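Local coordinates for protein xylose isomerase-like TIM barrel (Anabaena variabilis ATCC 29413, PDB 2QW5) that binds a zinc ion and D-xylose in a TIM barrel and probably acts as a sugar or sugar-phosphate isomerase or epimerase, at residues 14-19 / 49-54; 246-251 / 278-283. All coordinates share one frame; numbering follows the deposited sequence. Where two conformers were deposited one is given.

Contact 1 (14-19 / 49-54)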
# COMPACT_ATOMS: atom_id res chain seq x y z
N SER A 14 6.00 -8.23 29.83
CA SER A 14 5.49 -8.80 28.60
C SER A 14 6.56 -9.54 27.77
O SER A 14 7.65 -9.04 27.58
CB SER A 14 4.95 -7.71 27.69
OG SER A 14 4.51 -8.26 26.48
N PHE A 15 6.16 -10.69 27.19
CA PHE A 15 7.00 -11.42 26.22
C PHE A 15 7.15 -10.69 24.87
O PHE A 15 7.88 -11.19 24.03
CB PHE A 15 6.61 -12.91 26.06
CG PHE A 15 7.56 -13.84 26.75
CD1 PHE A 15 7.80 -13.70 28.12
CD2 PHE A 15 8.25 -14.82 26.03
CE1 PHE A 15 8.70 -14.53 28.78
CE2 PHE A 15 9.19 -15.66 26.68
CZ PHE A 15 9.39 -15.52 28.06
N PHE A 16 6.47 -9.54 24.66
CA PHE A 16 6.77 -8.67 23.49
C PHE A 16 8.23 -8.12 23.43
O PHE A 16 8.62 -7.50 22.44
CB PHE A 16 5.79 -7.51 23.41
CG PHE A 16 4.38 -7.91 23.09
CD1 PHE A 16 4.08 -9.00 22.26
CD2 PHE A 16 3.32 -7.14 23.55
CE1 PHE A 16 2.79 -9.30 21.89
CE2 PHE A 16 2.01 -7.48 23.21
CZ PHE A 16 1.75 -8.55 22.36
N MSE A 17 9.00 -8.29 24.52
CA MSE A 17 10.43 -8.03 24.52
C MSE A 17 11.11 -9.03 23.56
O MSE A 17 12.20 -8.74 23.05
CB MSE A 17 11.01 -8.21 25.92
CG MSE A 17 12.55 -7.94 26.07
SE MSE A 17 12.95 -6.13 25.60
CE MSE A 17 12.69 -5.36 27.30
N PHE A 18 10.49 -10.21 23.35
CA PHE A 18 11.07 -11.29 22.55
C PHE A 18 10.28 -11.79 21.34
O PHE A 18 10.88 -12.17 20.33
CB PHE A 18 11.28 -12.53 23.45
CG PHE A 18 11.91 -12.23 24.77
CD1 PHE A 18 13.24 -11.87 24.84
CD2 PHE A 18 11.19 -12.33 25.95
CE1 PHE A 18 13.83 -11.57 26.08
CE2 PHE A 18 11.77 -12.03 27.18
CZ PHE A 18 13.11 -11.66 27.25
N THR A 19 8.95 -11.81 21.44
CA THR A 19 8.15 -12.51 20.45
C THR A 19 6.68 -12.19 20.50
O THR A 19 6.22 -11.57 21.44
CB THR A 19 8.30 -14.03 20.71
OG1 THR A 19 7.78 -14.78 19.61
CG2 THR A 19 7.62 -14.46 22.03
N GLU A 49 3.50 -11.81 30.64
CA GLU A 49 2.35 -11.73 29.75
C GLU A 49 2.76 -12.49 28.52
O GLU A 49 3.76 -12.17 27.89
CB GLU A 49 1.95 -10.32 29.26
CG GLU A 49 1.94 -9.21 30.23
CD GLU A 49 1.20 -7.99 29.64
OE1 GLU A 49 1.09 -7.82 28.38
OE2 GLU A 49 0.72 -7.20 30.46
N PHE A 50 1.97 -13.48 28.17
CA PHE A 50 2.15 -14.32 26.99
C PHE A 50 1.15 -13.90 25.93
O PHE A 50 -0.06 -14.00 26.17
CB PHE A 50 1.87 -15.77 27.36
CG PHE A 50 3.03 -16.50 28.00
CD1 PHE A 50 4.18 -15.85 28.48
CD2 PHE A 50 2.89 -17.88 28.22
CE1 PHE A 50 5.22 -16.60 29.05
CE2 PHE A 50 3.90 -18.61 28.81
CZ PHE A 50 5.06 -17.97 29.23
N PRO A 51 1.65 -13.39 24.77
CA PRO A 51 0.72 -13.21 23.66
C PRO A 51 0.29 -14.57 23.13
O PRO A 51 1.10 -15.48 23.09
CB PRO A 51 1.55 -12.46 22.60
CG PRO A 51 2.99 -12.80 22.91
CD PRO A 51 3.01 -12.92 24.42
N ILE A 52 -1.00 -14.72 22.81
CA ILE A 52 -1.50 -15.96 22.23
C ILE A 52 -1.74 -15.71 20.75
O ILE A 52 -2.72 -15.00 20.37
CB ILE A 52 -2.76 -16.54 22.93
CG1 ILE A 52 -2.47 -16.74 24.44
CG2 ILE A 52 -3.27 -17.84 22.24
CD1 ILE A 52 -1.27 -17.66 24.81
N ALA A 53 -0.82 -16.23 19.92
CA ALA A 53 -0.91 -16.06 18.45
C ALA A 53 -2.17 -16.72 17.93
O ALA A 53 -2.50 -17.80 18.42
CB ALA A 53 0.32 -16.63 17.73
N PRO A 54 -2.89 -16.07 16.98
CA PRO A 54 -4.10 -16.70 16.43
C PRO A 54 -3.76 -17.88 15.51
O PRO A 54 -2.61 -17.98 15.01
CB PRO A 54 -4.80 -15.56 15.68
CG PRO A 54 -3.73 -14.56 15.42
CD PRO A 54 -2.63 -14.75 16.37
O HOH W 1 2.02 -9.04 26.08
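At the C-terminal end of the first two parallel strands of the TIM barrel, 11-14 and 47-51, the chain of 14-19 leaves the sheet through a short 3-10 turn while 49-54 stays beside it only as far as Pro-51. Ser-14 pairs with Glu-49 in a parallel bridge, both side chains facing the barrel interior. One backbone bond closes the ladder: the N-H of Phe-15 reaches Glu-49 O at 2.9 Å, nearly straight (166°) and in the carbonyl plane. Ser-14 OG, anti to its backbone N (chi1 177°), accepts from Phe-16 N at 3.0 Å, an ST turn that starts the 3-10 segment; Phe-15 O then takes two N-H groups, those of Phe-18 and Thr-19. A water spans the two interior side chains, 2.6 Å from Ser-14 OG and donating to Glu-49 OE1 at 2.8 Å. The other carboxylate oxygen, OE2, is bonded to Tyr-245 OH and Gln-247 NE2, so the buried Glu-49 is held at both oxygens and links this strand end to the zinc ligand Gln-247.

On the outer side of the sheet Phe-15 and Phe-50 extend alongside each other. Phe-50 turns its edge, led by CE1, onto one face of the Phe-15 ring in a T-shaped stack, planes at 68° and centroids 5.3 Å apart; Phe-18 CD2 sits over the centre of the opposite face, and Val-33 and His-36 of helix 27-42 also touch the Phe-15 side chain. Pro-51 packs against Phe-15 and Phe-16, its CD beside Phe-15 CB. Phe-16, its CG anti to the carbonyl carbon, passes the proline ring head to tail and brings CE1 to 3.5 Å from Pro-51 CB.

Contact 2 (246-251 / 278-283). With ZN (zinc ion), chain D; XLS (D-xylose), chain C.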
# COMPACT_ATOMS: atom_id res chain seq x y z
N VAL A 246 -3.29 -3.35 34.84
CA VAL A 246 -2.56 -2.09 34.63
C VAL A 246 -1.20 -2.41 34.01
O VAL A 246 -0.53 -3.33 34.50
CB VAL A 246 -2.34 -1.30 35.95
CG1 VAL A 246 -1.42 -0.09 35.73
CG2 VAL A 246 -3.65 -0.81 36.53
N GLN A 247 -0.85 -1.67 32.95
CA GLN A 247 0.41 -1.79 32.25
C GLN A 247 1.19 -0.47 32.25
O GLN A 247 0.61 0.62 32.07
CB GLN A 247 0.19 -2.23 30.82
CG GLN A 247 -0.39 -3.57 30.67
CD GLN A 247 -0.52 -3.93 29.22
OE1 GLN A 247 -0.99 -3.13 28.43
NE2 GLN A 247 -0.04 -5.12 28.86
N VAL A 248 2.50 -0.55 32.53
CA VAL A 248 3.39 0.60 32.49
C VAL A 248 4.24 0.40 31.24
O VAL A 248 4.87 -0.66 31.05
CB VAL A 248 4.24 0.82 33.77
CG1 VAL A 248 3.29 1.31 34.90
CG2 VAL A 248 5.01 -0.45 34.16
N SER A 249 4.22 1.43 30.39
CA SER A 249 4.89 1.40 29.09
C SER A 249 5.14 2.83 28.68
O SER A 249 4.21 3.66 28.78
CB SER A 249 3.96 0.77 28.05
OG SER A 249 4.66 0.51 26.86
N PRO A 250 6.35 3.14 28.19
CA PRO A 250 6.65 4.52 27.83
C PRO A 250 5.95 4.89 26.51
O PRO A 250 5.49 4.00 25.80
CB PRO A 250 8.18 4.50 27.71
CG PRO A 250 8.48 3.19 27.20
CD PRO A 250 7.49 2.27 27.85
N PRO A 251 5.83 6.19 26.19
CA PRO A 251 5.16 6.57 24.90
C PRO A 251 5.72 5.94 23.63
O PRO A 251 4.95 5.59 22.73
CB PRO A 251 5.36 8.08 24.87
CG PRO A 251 5.32 8.46 26.34
CD PRO A 251 6.17 7.38 26.98
N ILE A 278 1.19 -5.17 38.23
CA ILE A 278 1.55 -4.05 37.33
C ILE A 278 2.50 -4.65 36.29
O ILE A 278 3.56 -5.10 36.66
CB ILE A 278 2.28 -2.90 38.08
CG1 ILE A 278 1.39 -2.28 39.16
CG2 ILE A 278 2.75 -1.82 37.10
CD1 ILE A 278 0.19 -1.55 38.62
N ALA A 279 2.10 -4.67 35.00
CA ALA A 279 2.94 -5.27 33.95
C ALA A 279 3.79 -4.26 33.17
O ALA A 279 3.29 -3.25 32.75
CB ALA A 279 2.12 -6.05 32.99
N VAL A 280 5.09 -4.54 33.05
CA VAL A 280 6.00 -3.77 32.22
C VAL A 280 5.77 -4.28 30.79
O VAL A 280 5.99 -5.45 30.53
CB VAL A 280 7.49 -4.03 32.63
CG1 VAL A 280 8.46 -3.50 31.55
CG2 VAL A 280 7.76 -3.43 34.00
N GLU A 281 5.29 -3.41 29.89
CA GLU A 281 5.05 -3.81 28.50
C GLU A 281 5.96 -3.04 27.53
O GLU A 281 5.66 -1.91 27.15
CB GLU A 281 3.60 -3.66 28.12
CG GLU A 281 3.31 -4.44 26.82
CD GLU A 281 1.91 -4.31 26.38
OE1 GLU A 281 1.46 -3.13 26.34
OE2 GLU A 281 1.27 -5.33 26.04
N ILE A 282 7.06 -3.67 27.15
CA ILE A 282 8.04 -3.11 26.26
C ILE A 282 8.00 -3.94 24.95
O ILE A 282 8.14 -5.18 24.96
CB ILE A 282 9.47 -3.15 26.92
CG1 ILE A 282 9.50 -2.21 28.16
CG2 ILE A 282 10.57 -2.74 25.91
CD1 ILE A 282 10.83 -2.23 28.92
N PHE A 283 7.83 -3.22 23.84
CA PHE A 283 7.76 -3.78 22.50
C PHE A 283 9.16 -3.69 21.92
O PHE A 283 9.61 -2.63 21.53
CB PHE A 283 6.76 -3.01 21.63
CG PHE A 283 5.34 -3.29 21.98
CD1 PHE A 283 4.79 -2.75 23.13
CD2 PHE A 283 4.57 -4.13 21.20
CE1 PHE A 283 3.45 -3.00 23.47
CE2 PHE A 283 3.20 -4.36 21.54
CZ PHE A 283 2.68 -3.80 22.69
ZN ZN D . -0.57 -2.62 26.13
C1 XLS C . -0.52 -3.51 21.36
C2 XLS C . -1.56 -4.62 21.33
C3 XLS C . -1.34 -5.68 20.19
C4 XLS C . -1.66 -7.11 20.58
O1 XLS C . -0.78 -2.14 21.69
O2 XLS C . -1.74 -5.21 22.61
O3 XLS C . -0.05 -5.77 19.58
O4 XLS C . -2.94 -7.12 21.15
O HOH W 2 -0.20 -2.37 24.15
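Two side chains reach one zinc ion: Glu-281 OE1 binds it at 2.1 Å and Gln-247 OE1 at a longer 2.4 Å, with their amide and carboxylate planes 61° apart. Glu-183, Asp-216 and a water complete the site, and that water donates to O1 of D-xylose. The amide N of Gln-247 is turned from the metal and held by Glu-49, which would fix the flip of the amide. Beyond the strand ends Ser-249 OG, anti to its backbone N, donates to Glu-281 O at 2.6 Å, nearly along the C=O axis, and also meets Arg-253 NE. An alanine here would lose both hydroxyl bonds and would probably loosen the backbone that carries the zinc ligand Glu-281. Parallel pairing supplies three more bonds: Ala-279 N to Val-246 O, Val-248 N to Ala-279 O at 2.8 Å, and Glu-281 N to Val-248 O. On the outer side of the sheet, Val-246 CG1 meets Ile-278 CD1 at 3.6 Å, while Val-248 CG1 lies crosswise against Ile-278 CG2, 3.9 Å away. This face lies under helix 263-273, the connection of the beta-alpha-beta unit, and helix 314-332; strand 11-14 flanks 278-280.

Overall arrangement
The closed eight-stranded barrel brings both contacts to one pocket: contact 1 joins its first two strands, contact 2 its last two, with centres 13 Å apart. The closing seam runs between them, where Ser-14 N lies 2.9 Å from Val-280 O, a probable hydrogen bond. Inside, Glu-49 stands in the second shell of the zinc: the nearest atom of its side chain is about 6 Å from the metal, and 2.7 Å separates its OE2 from Gln-247 NE2. Its OE1 comes close to Glu-281 OE2, which would probably tend to raise the proton affinity of Glu-49, against the pull of its hydrogen-bond donors. Near the sugar Phe-16 CD2 lies 3.4 Å from Phe-283 CE2 in a ring stack, and Phe-283 CZ is 3.5 Å from xylose C1.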